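Local coordinates for uncharacterized protein (Enterococcus faecalis, PDB 3PM7) that is of unknown function but carries a PC4-like (transcriptional coactivator p15) fold, and so probably binds nucleic acid as a two-fold symmetric dimer, at the interface of chains A and B. Sequence-based numbering; all coordinates share one arbitrary frame. Chains: chain A/B, Uncharacterized protein.

Contact 1: the interface of chains A and B. Residues chain A 16, 25, 41, 55, 65; chain B 41, 55, 57, 65.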
loop_
_atom_site.group_PDB
_atom_site.type_symbol
_atom_site.label_atom_id
_atom_site.label_comp_id
_atom_site.label_asym_id
_atom_site.label_seq_id
_atom_site.Cartn_x
_atom_site.Cartn_y
_atom_site.Cartn_z
ATOM N N LEU A 16 -7.344 -7.563 0.104
ATOM C CA LEU A 16 -7.991 -6.451 -0.610
ATOM C C LEU A 16 -8.655 -6.882 -1.918
ATOM O O LEU A 16 -9.620 -6.263 -2.366
ATOM C CB LEU A 16 -6.966 -5.339 -0.909
ATOM C CG LEU A 16 -6.152 -4.818 0.279
ATOM C CD1 LEU A 16 -5.340 -3.581 -0.126
ATOM C CD2 LEU A 16 -7.092 -4.490 1.442
ATOM N N LYS A 25 -4.094 -9.193 -3.429
ATOM C CA LYS A 25 -3.425 -8.009 -2.904
ATOM C C LYS A 25 -3.712 -7.953 -1.419
ATOM O O LYS A 25 -4.879 -8.026 -1.010
ATOM C CB LYS A 25 -3.909 -6.733 -3.608
ATOM C CG LYS A 25 -2.945 -5.565 -3.404
ATOM C CD LYS A 25 -3.254 -4.357 -4.309
ATOM C CE LYS A 25 -2.884 -4.591 -5.774
ATOM N NZ LYS A 25 -3.563 -3.553 -6.659
ATOM N N LEU A 41 2.075 -3.948 1.711
ATOM C CA LEU A 41 0.892 -3.979 0.842
ATOM C C LEU A 41 1.355 -4.461 -0.520
ATOM O O LEU A 41 2.147 -3.800 -1.174
ATOM C CB LEU A 41 0.318 -2.569 0.715
ATOM C CG LEU A 41 -1.085 -2.406 0.138
ATOM C CD1 LEU A 41 -2.071 -3.162 0.984
ATOM C CD2 LEU A 41 -1.460 -0.929 0.078
ATOM N N ILE A 55 4.616 -2.430 -1.688
ATOM C CA ILE A 55 5.291 -1.358 -0.969
ATOM C C ILE A 55 5.263 -1.657 0.536
ATOM O O ILE A 55 4.303 -2.209 1.060
ATOM C CB ILE A 55 4.604 -0.001 -1.284
ATOM C CG1 ILE A 55 5.412 1.174 -0.755
ATOM C CG2 ILE A 55 3.178 0.040 -0.723
ATOM C CD1 ILE A 55 4.917 2.502 -1.277
ATOM N N LEU A 65 -0.895 7.297 6.959
ATOM C CA LEU A 65 -1.898 6.714 6.091
ATOM C C LEU A 65 -3.183 6.547 6.877
ATOM O O LEU A 65 -4.280 6.777 6.370
ATOM C CB LEU A 65 -1.435 5.357 5.573
ATOM C CG LEU A 65 -2.482 4.646 4.706
ATOM C CD1 LEU A 65 -2.960 5.515 3.544
ATOM C CD2 LEU A 65 -1.920 3.334 4.187
ATOM N N LEU B 41 -0.162 4.659 -4.053
ATOM C CA LEU B 41 0.767 4.812 -2.944
ATOM C C LEU B 41 2.140 4.566 -3.524
ATOM O O LEU B 41 2.416 3.461 -4.005
ATOM C CB LEU B 41 0.490 3.748 -1.886
ATOM C CG LEU B 41 -0.394 4.111 -0.690
ATOM C CD1 LEU B 41 -0.896 2.869 0.029
ATOM C CD2 LEU B 41 0.378 4.995 0.256
ATOM N N ILE B 55 2.336 1.297 -5.568
ATOM C CA ILE B 55 1.295 0.355 -5.956
ATOM C C ILE B 55 -0.028 1.095 -6.183
ATOM O O ILE B 55 -0.346 2.045 -5.466
ATOM C CB ILE B 55 1.147 -0.798 -4.906
ATOM C CG1 ILE B 55 0.373 -1.977 -5.503
ATOM C CG2 ILE B 55 0.497 -0.315 -3.608
ATOM C CD1 ILE B 55 0.842 -3.325 -5.004
ATOM N N LEU B 57 -4.226 1.038 -6.294
ATOM C CA LEU B 57 -5.332 0.316 -5.673
ATOM C C LEU B 57 -6.622 0.590 -6.431
ATOM O O LEU B 57 -6.974 1.746 -6.647
ATOM C CB LEU B 57 -5.516 0.758 -4.215
ATOM C CG LEU B 57 -4.364 0.446 -3.249
ATOM C CD1 LEU B 57 -4.684 0.966 -1.868
ATOM C CD2 LEU B 57 -4.141 -1.051 -3.188
ATOM N N LEU B 65 -9.364 -1.627 2.273
ATOM C CA LEU B 65 -8.269 -1.115 3.095
ATOM C C LEU B 65 -8.807 -0.147 4.140
ATOM O O LEU B 65 -8.409 -0.187 5.299
ATOM C CB LEU B 65 -7.216 -0.437 2.222
ATOM C CG LEU B 65 -6.025 0.282 2.865
ATOM C CD1 LEU B 65 -5.184 -0.642 3.712
ATOM C CD2 LEU B 65 -5.170 0.954 1.761
#
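A:Leu41 and B:Leu41, each on the strand 38-44 of its own chain, meet near the two-fold axis that relates the copies of this PC4-like protein. Their side chains cross at about a right angle, and methyl CD2 of A:Leu41 lies 3.8 Å from methyl CD1 of B:Leu41. The two leucines are not exact copies of one another: CG of A:Leu41 stands anti to the backbone N (chi1 -166°), whereas B:Leu41 is turned to chi1 -96°, and the side chains break the exact symmetry here. A:Leu41 hides more surface than any other residue of this patch.

B:Ile55, on strand 54-57, presents two branches. Its CG2 methyl meets the CG2 methyl of A:Ile55 at 4.0 Å, the same branch from both chains, with the side chains passing at a slant. Its other arm ends in CD1, which runs alongside the aliphatic part of A:Lys25 in the opposite sense and comes 4.0 Å from the lysine CE. On the far side of this pair, CD1 of A:Ile55 reaches over to the backbone carbonyl O of B:Leu41 at 3.8 Å, a methyl laid against the main chain of the partner's strand 38-44.

B:Leu57 reaches out with CD2, which touches CD of A:Lys25 at 3.6 Å and also nears CD1 of A:Leu16. The lysine therefore serves the apolar patch with its methylenes. B:Leu65, from the helix 59-73, borders the patch beside the strands, and A:Leu65 holds the equivalent place in the other chain, at a looser distance from B:Leu41. A:Leu16 approaches the helix of chain B with its other branch: CD2 sits 3.7 Å from the backbone N of B:Leu65 and 3.9 Å from its CA, meeting the helix at its main chain.

Contact 2: the interface of chains A and B. Residues chain A 15-17, 25; chain B 57, 60-61, 64.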
loop_
_atom_site.group_PDB
_atom_site.type_symbol
_atom_site.label_atom_id
_atom_site.label_comp_id
_atom_site.label_asym_id
_atom_site.label_seq_id
_atom_site.Cartn_x
_atom_site.Cartn_y
_atom_site.Cartn_z
ATOM N N VAL A 15 -7.211 -8.897 3.150
ATOM C CA VAL A 15 -7.149 -9.325 1.759
ATOM C C VAL A 15 -7.989 -8.324 0.987
ATOM O O VAL A 15 -9.199 -8.241 1.205
ATOM C CB VAL A 15 -7.742 -10.740 1.559
ATOM C CG1 VAL A 15 -7.783 -11.105 0.077
ATOM C CG2 VAL A 15 -6.945 -11.775 2.347
ATOM N N LEU A 16 -7.344 -7.563 0.104
ATOM C CA LEU A 16 -7.991 -6.451 -0.610
ATOM C C LEU A 16 -8.655 -6.882 -1.918
ATOM O O LEU A 16 -9.620 -6.263 -2.366
ATOM C CB LEU A 16 -6.966 -5.339 -0.909
ATOM C CG LEU A 16 -6.152 -4.818 0.279
ATOM C CD1 LEU A 16 -5.340 -3.581 -0.126
ATOM C CD2 LEU A 16 -7.092 -4.490 1.442
ATOM N N SER A 17 -8.116 -7.917 -2.556
ATOM C CA SER A 17 -8.678 -8.382 -3.816
ATOM C C SER A 17 -8.133 -9.759 -4.125
ATOM O O SER A 17 -7.206 -10.231 -3.465
ATOM C CB SER A 17 -8.326 -7.415 -4.958
ATOM O OG SER A 17 -6.954 -7.526 -5.331
ATOM N N LYS A 25 -4.094 -9.193 -3.429
ATOM C CA LYS A 25 -3.425 -8.009 -2.904
ATOM C C LYS A 25 -3.712 -7.953 -1.419
ATOM O O LYS A 25 -4.879 -8.026 -1.010
ATOM C CB LYS A 25 -3.909 -6.733 -3.608
ATOM C CG LYS A 25 -2.945 -5.565 -3.404
ATOM C CD LYS A 25 -3.254 -4.357 -4.309
ATOM C CE LYS A 25 -2.884 -4.591 -5.774
ATOM N NZ LYS A 25 -3.563 -3.553 -6.659
ATOM N N LEU B 57 -4.226 1.038 -6.294
ATOM C CA LEU B 57 -5.332 0.316 -5.673
ATOM C C LEU B 57 -6.622 0.590 -6.431
ATOM O O LEU B 57 -6.974 1.746 -6.647
ATOM C CB LEU B 57 -5.516 0.758 -4.215
ATOM C CG LEU B 57 -4.364 0.446 -3.249
ATOM C CD1 LEU B 57 -4.684 0.966 -1.868
ATOM C CD2 LEU B 57 -4.141 -1.051 -3.188
ATOM N N GLU B 60 -12.275 -0.979 -5.135
ATOM C CA GLU B 60 -12.669 -2.045 -4.228
ATOM C C GLU B 60 -11.539 -2.348 -3.249
ATOM O O GLU B 60 -11.784 -2.586 -2.061
ATOM C CB GLU B 60 -13.058 -3.302 -5.012
ATOM C CG GLU B 60 -14.353 -3.154 -5.829
ATOM C CD GLU B 60 -14.116 -3.132 -7.336
ATOM O OE1 GLU B 60 -13.091 -2.559 -7.797
ATOM O OE2 GLU B 60 -14.966 -3.694 -8.064
ATOM N N GLU B 61 -10.300 -2.323 -3.740
ATOM C CA GLU B 61 -9.157 -2.557 -2.868
ATOM C C GLU B 61 -9.052 -1.446 -1.854
ATOM O O GLU B 61 -8.833 -1.699 -0.692
ATOM C CB GLU B 61 -7.860 -2.696 -3.661
ATOM C CG GLU B 61 -7.808 -3.976 -4.471
ATOM C CD GLU B 61 -6.693 -3.997 -5.492
ATOM O OE1 GLU B 61 -6.229 -2.902 -5.891
ATOM O OE2 GLU B 61 -6.282 -5.114 -5.895
ATOM N N GLU B 64 -11.739 -1.820 0.896
ATOM C CA GLU B 64 -11.413 -2.862 1.875
ATOM C C GLU B 64 -10.327 -2.370 2.811
ATOM O O GLU B 64 -10.342 -2.677 3.994
ATOM C CB GLU B 64 -10.940 -4.147 1.196
ATOM C CG GLU B 64 -11.992 -4.869 0.368
ATOM C CD GLU B 64 -12.860 -5.825 1.198
ATOM O OE1 GLU B 64 -12.849 -5.742 2.454
ATOM O OE2 GLU B 64 -13.546 -6.667 0.576
HETATM O O HOH W 1 -11.709 -9.269 0.016
#
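B:Glu61 reaches from the C-terminal helix 59-73 of one PC4-like subunit to the strands 9-18 and 24-30 of the other, and its carboxylate accepts direct bonds from a serine and a lysine across the interface. OE2 of B:Glu61 receives the hydroxyl OG of A:Ser17 at 2.6 Å on its anti lone pair, the one turned away from OE1. A:Lys25 comes to the other oxygen: NZ forms a salt bridge and hydrogen bond with OE1 at 2.8 Å on the syn side, rising 26° out of the carboxylate plane. A second bond from NZ to OE2 is weak. With the serine on one oxygen and the ammonium chiefly on the other, rotation of the carboxylate is restrained, and the nearby positive charge would be expected to favour its ionised form.

Shape explains how the two ends meet. B:Glu61 is extended beyond CG (chi2 167°), which carries the carboxylate well out from the helix, while the A:Lys25 chain bends at chi3 (-73°). The two side chains cross at about a right angle.

A water adds a further, indirect link. It bonds to the backbone carbonyl O of A:Val15 at 3.0 Å and to carboxylate OE2 of B:Glu64 at 3.2 Å, bridging strand and helix about one turn further along from B:Glu61.

Apolar contact fills in between these links. The methylene CG of B:Glu61 rests 3.5 Å from CB of A:Ser17 and also nears the backbone O of A:Leu16. A:Leu16 lies against the helix between the two glutamates: its CB packs on the B:Glu61 methylenes, and CD2 meets CB of B:Glu64 at 3.9 Å, the two side chains sliding past each other in opposite directions.

Contact 1 and contact 2 are adjoining parts of one interface, with the centres of their C-alpha atoms about 7 Å apart. They share A:Leu16, A:Lys25 and B:Leu57. A:Leu16 and A:Lys25 carry strands 9-18 and 24-30 of chain A into both contacts, where they face strand 54-57 and helix 59-73 of chain B. The whole interface is two-fold symmetric, so each contact has a twin with the chains exchanged. A greasy centre flanked by paired helix-to-strand polar links would suit a stable dimer, as in the PC4 family, though the structure alone does not prove it.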